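Local coordinates for protein probable tRNA pseudouridine synthase D (Methanosarcina mazei, PDB 1Z2Z) that probably converts uridine-13 of transfer RNA to pseudouridine, as a member of the TruD family of pseudouridine synthases, at residues A[98-101]-A[102-106]; A[147-150]-A[151-155]. All blocks are in the same frame, centred on the assembly; numbering follows the deposited sequence.

Contact 1. Residues A[98-101]-A[102-106]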
# COMPACT_ATOMS: atom_id res chain seq x y z
N PHE A 98 -7.94 13.66 24.56
CA PHE A 98 -8.98 14.56 25.01
C PHE A 98 -9.05 14.76 26.50
O PHE A 98 -8.97 13.81 27.30
CB PHE A 98 -10.35 14.09 24.50
CG PHE A 98 -11.52 14.86 25.06
CD1 PHE A 98 -12.47 14.23 25.84
CD2 PHE A 98 -11.67 16.21 24.80
CE1 PHE A 98 -13.57 14.94 26.34
CE2 PHE A 98 -12.78 16.93 25.30
CZ PHE A 98 -13.72 16.29 26.07
N ASP A 99 -9.18 16.02 26.88
CA ASP A 99 -9.33 16.38 28.28
C ASP A 99 -8.31 15.73 29.21
O ASP A 99 -8.66 15.00 30.14
CB ASP A 99 -10.75 16.01 28.70
CG ASP A 99 -11.05 16.42 30.12
OD1 ASP A 99 -10.28 17.25 30.66
OD2 ASP A 99 -12.07 15.91 30.66
N THR A 100 -7.04 15.99 28.94
CA THR A 100 -5.98 15.45 29.77
C THR A 100 -4.92 16.52 29.91
O THR A 100 -4.58 17.21 28.93
CB THR A 100 -5.33 14.21 29.15
OG1 THR A 100 -6.32 13.18 28.98
CG2 THR A 100 -4.21 13.69 30.06
N ASP A 101 -4.41 16.67 31.13
CA ASP A 101 -3.37 17.67 31.39
C ASP A 101 -1.99 17.07 31.23
O ASP A 101 -1.83 15.86 31.29
CB ASP A 101 -3.51 18.24 32.81
CG ASP A 101 -4.77 19.03 32.98
OD1 ASP A 101 -5.09 19.84 32.08
OD2 ASP A 101 -5.45 18.85 34.02
N ALA A 102 -1.01 17.94 31.03
CA ALA A 102 0.38 17.56 30.84
C ALA A 102 0.93 16.72 32.00
O ALA A 102 1.56 15.68 31.79
CB ALA A 102 1.22 18.81 30.66
N SER A 103 0.67 17.19 33.21
CA SER A 103 1.14 16.53 34.44
C SER A 103 0.68 15.08 34.60
O SER A 103 1.39 14.26 35.21
CB SER A 103 0.70 17.35 35.65
OG SER A 103 -0.67 17.71 35.55
N GLU A 104 -0.49 14.76 34.06
CA GLU A 104 -1.02 13.41 34.16
C GLU A 104 -0.23 12.42 33.35
O GLU A 104 -0.09 11.25 33.73
CB GLU A 104 -2.44 13.32 33.61
CG GLU A 104 -3.50 14.16 34.26
CD GLU A 104 -4.85 13.69 33.79
OE1 GLU A 104 -5.15 12.50 33.95
OE2 GLU A 104 -5.59 14.51 33.24
N ILE A 105 0.25 12.86 32.19
CA ILE A 105 1.00 11.96 31.33
C ILE A 105 2.47 11.89 31.72
O ILE A 105 3.22 11.08 31.19
CB ILE A 105 0.86 12.35 29.83
CG1 ILE A 105 1.04 13.85 29.66
CG2 ILE A 105 -0.49 11.88 29.30
CD1 ILE A 105 0.69 14.37 28.27
N GLU A 106 2.86 12.73 32.67
CA GLU A 106 4.24 12.74 33.12
C GLU A 106 4.43 11.66 34.19
O GLU A 106 5.55 11.35 34.57
CB GLU A 106 4.58 14.12 33.67
CG GLU A 106 5.69 14.83 32.90
CD GLU A 106 7.04 14.11 33.01
OE1 GLU A 106 8.08 14.72 32.66
OE2 GLU A 106 7.05 12.92 33.43

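Contact 2. Residues A[147-150]-A[151-155]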
# COMPACT_ATOMS: atom_id res chain seq x y z
N GLU A 147 32.02 -4.69 1.63
CA GLU A 147 32.50 -4.02 0.43
C GLU A 147 31.61 -4.30 -0.77
O GLU A 147 31.18 -3.37 -1.46
CB GLU A 147 33.94 -4.44 0.11
CG GLU A 147 35.01 -3.73 0.95
CD GLU A 147 36.30 -3.45 0.16
OE1 GLU A 147 36.22 -2.74 -0.88
OE2 GLU A 147 37.38 -3.91 0.59
N GLU A 148 31.31 -5.57 -1.01
CA GLU A 148 30.46 -5.93 -2.14
C GLU A 148 29.01 -5.49 -2.00
O GLU A 148 28.27 -5.42 -2.99
CB GLU A 148 30.53 -7.44 -2.39
CG GLU A 148 31.69 -7.88 -3.29
CD GLU A 148 31.39 -9.16 -4.07
OE1 GLU A 148 32.12 -9.46 -5.03
OE2 GLU A 148 30.42 -9.86 -3.71
N THR A 149 28.59 -5.17 -0.77
CA THR A 149 27.23 -4.73 -0.50
C THR A 149 27.09 -3.21 -0.65
O THR A 149 26.10 -2.72 -1.20
CB THR A 149 26.78 -5.16 0.92
OG1 THR A 149 26.83 -6.59 1.01
CG2 THR A 149 25.37 -4.70 1.22
N GLU A 150 28.07 -2.46 -0.16
CA GLU A 150 28.04 -1.00 -0.25
C GLU A 150 28.02 -0.60 -1.71
O GLU A 150 27.29 0.31 -2.11
CB GLU A 150 29.27 -0.38 0.44
CG GLU A 150 29.28 1.16 0.43
CD GLU A 150 30.21 1.76 1.48
OE1 GLU A 150 29.94 1.61 2.69
OE2 GLU A 150 31.22 2.40 1.09
N ALA A 151 28.83 -1.29 -2.51
CA ALA A 151 28.91 -1.03 -3.93
C ALA A 151 27.61 -1.48 -4.59
O ALA A 151 27.14 -0.87 -5.55
CB ALA A 151 30.09 -1.78 -4.53
N LEU A 152 27.03 -2.56 -4.07
CA LEU A 152 25.78 -3.07 -4.62
C LEU A 152 24.68 -2.05 -4.33
O LEU A 152 23.74 -1.89 -5.11
CB LEU A 152 25.44 -4.42 -3.98
CG LEU A 152 24.56 -5.42 -4.75
CD1 LEU A 152 24.52 -6.73 -3.98
CD2 LEU A 152 23.16 -4.87 -4.96
N LEU A 153 24.81 -1.36 -3.20
CA LEU A 153 23.84 -0.35 -2.79
C LEU A 153 23.94 0.91 -3.63
O LEU A 153 22.93 1.47 -4.05
CB LEU A 153 24.06 0.01 -1.31
CG LEU A 153 23.60 -0.99 -0.24
CD1 LEU A 153 24.21 -0.62 1.10
CD2 LEU A 153 22.07 -0.99 -0.15
N LYS A 154 25.17 1.35 -3.88
CA LYS A 154 25.41 2.56 -4.65
C LYS A 154 24.86 2.44 -6.06
O LYS A 154 24.35 3.41 -6.62
CB LYS A 154 26.91 2.88 -4.70
CG LYS A 154 27.24 4.24 -5.33
CD LYS A 154 27.36 4.17 -6.85
CE LYS A 154 27.18 5.54 -7.51
NZ LYS A 154 25.76 6.02 -7.44
N LYS A 155 24.97 1.25 -6.64
CA LYS A 155 24.48 1.03 -7.99
C LYS A 155 22.95 1.05 -7.99
O LYS A 155 22.33 1.73 -8.81
CB LYS A 155 25.00 -0.30 -8.55
CG LYS A 155 25.44 -0.25 -10.02
CD LYS A 155 25.65 -1.65 -10.60
CE LYS A 155 26.24 -1.61 -12.01
NZ LYS A 155 25.44 -0.82 -12.99

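Contact 1. Residues A[98-101]-A[102-106]
E104 turns its carboxylate back to the backbone N of D101, three residues earlier, at the start of the short, weakly bonded helix 102-105; this bond is one half of a capping box. Only that half is made between the two: the D101 carboxylate does not return the bond to the E104 N. The side chain of E104 can be followed atom by atom. CB lies 3.5 Å from D101 O and 4.0 Å from T100 CG2, so the chain starts beside the carbonyl oxygen that its own backbone N-H faces. At CG the chain is set next to its own backbone N (chi1 -60°), which directs it back over the preceding loop, and from there it runs extended. CD then passes T100 CG2 at 3.8 Å, a methyl-to-carboxylate contact in which the two side chains meet at a slant. Finally OE2 accepts the D101 N-H at 3.2 Å; the bond is nearly straight (169°), but the donor stands 35° out of the carboxylate plane. The D101 carboxylate lies nearby, OD2 4.4 Å from E104 OE2, a proximity of like charges that may raise the proton affinity of one group.

T100, whose carbonyl O is hydrogen-bonded to R120 NH2, places CG2 opposite its backbone N; its side chain, like that of E104, also packs on L72 of helix 61-72. On the inner side, I105 rests on L50 and V52 of strand 49-57 and on V117 of strand 113-121, which ties the turn to the mixed sheet that the chain has just left at the end of strand 90-98. The backbone completes the turn with a bent bond: E104 N donates to D101 O at 3.3 Å.

Contact 2. Residues A[147-150]-A[151-155]
Successive i to i+4 backbone bonds join 147-150 to 151-155 as one uninterrupted length of helix 146-163, the first two, from A151 N to E147 O and from L152 N to E148 O, being weak, while those from L153 N to T149 O (2.7 Å) and from K154 N to E150 O (3.0 Å) are not. The E150 carbonyl also receives a weak, strongly bent bond from L153 N, so two N-H groups converge on one oxygen.

Side chains follow this winding. L153 sets CG beside its own backbone N (chi1 -75°), which lays the branch back along the preceding turn: CG comes to 3.2 Å from T149 O, while CD1 faces the T149 methyl, CG2, at 4.2 Å. These two residues form the buried side of the turn. L152 instead swings CG away from its backbone N (chi1 -154°), and its CB rides against E148 O at 3.2 Å. A151 places its methyl, CB, close to E147 O, at 3.6 Å. E150 carries CG opposite its backbone N and extends the chain beyond it, and from the margin of the buried side it reaches A398.

The hydroxyl of T149 is turned back along the helix and bonded to S145 O, while S145 OG bonds to E148 N, as an N-cap serine does. T149 packs on S408, and L153 on A398, A410, L22 and F396. The buried T149 and L153 thus face the sheet while most of the charged side chains are exposed, the pattern of an amphipathic helix lying against the edge region of a sheet, here strands 398-400 and 408-417.

Overall arrangement
Contact 1 comes first along the chain and contact 2 follows in series, with strands 113-121 and 130-142 running between them. Their centres are about 48 Å apart and their nearest atoms about 39 Å, so neither touches the other. Both nevertheless adjoin the same eight-stranded mixed sheet: residues 98-106 leave strand 90-98 and pack on strands 49-57 and 113-121, whereas residues 147-155 pack on strands 398-400 and 408-417. Strand 408-417 pairs with 130-142, which pairs with 33-39 and so leads to 90-98. The contacts therefore mark two distant parts of one TruD-family fold, both away from the predicted nucleophile D86.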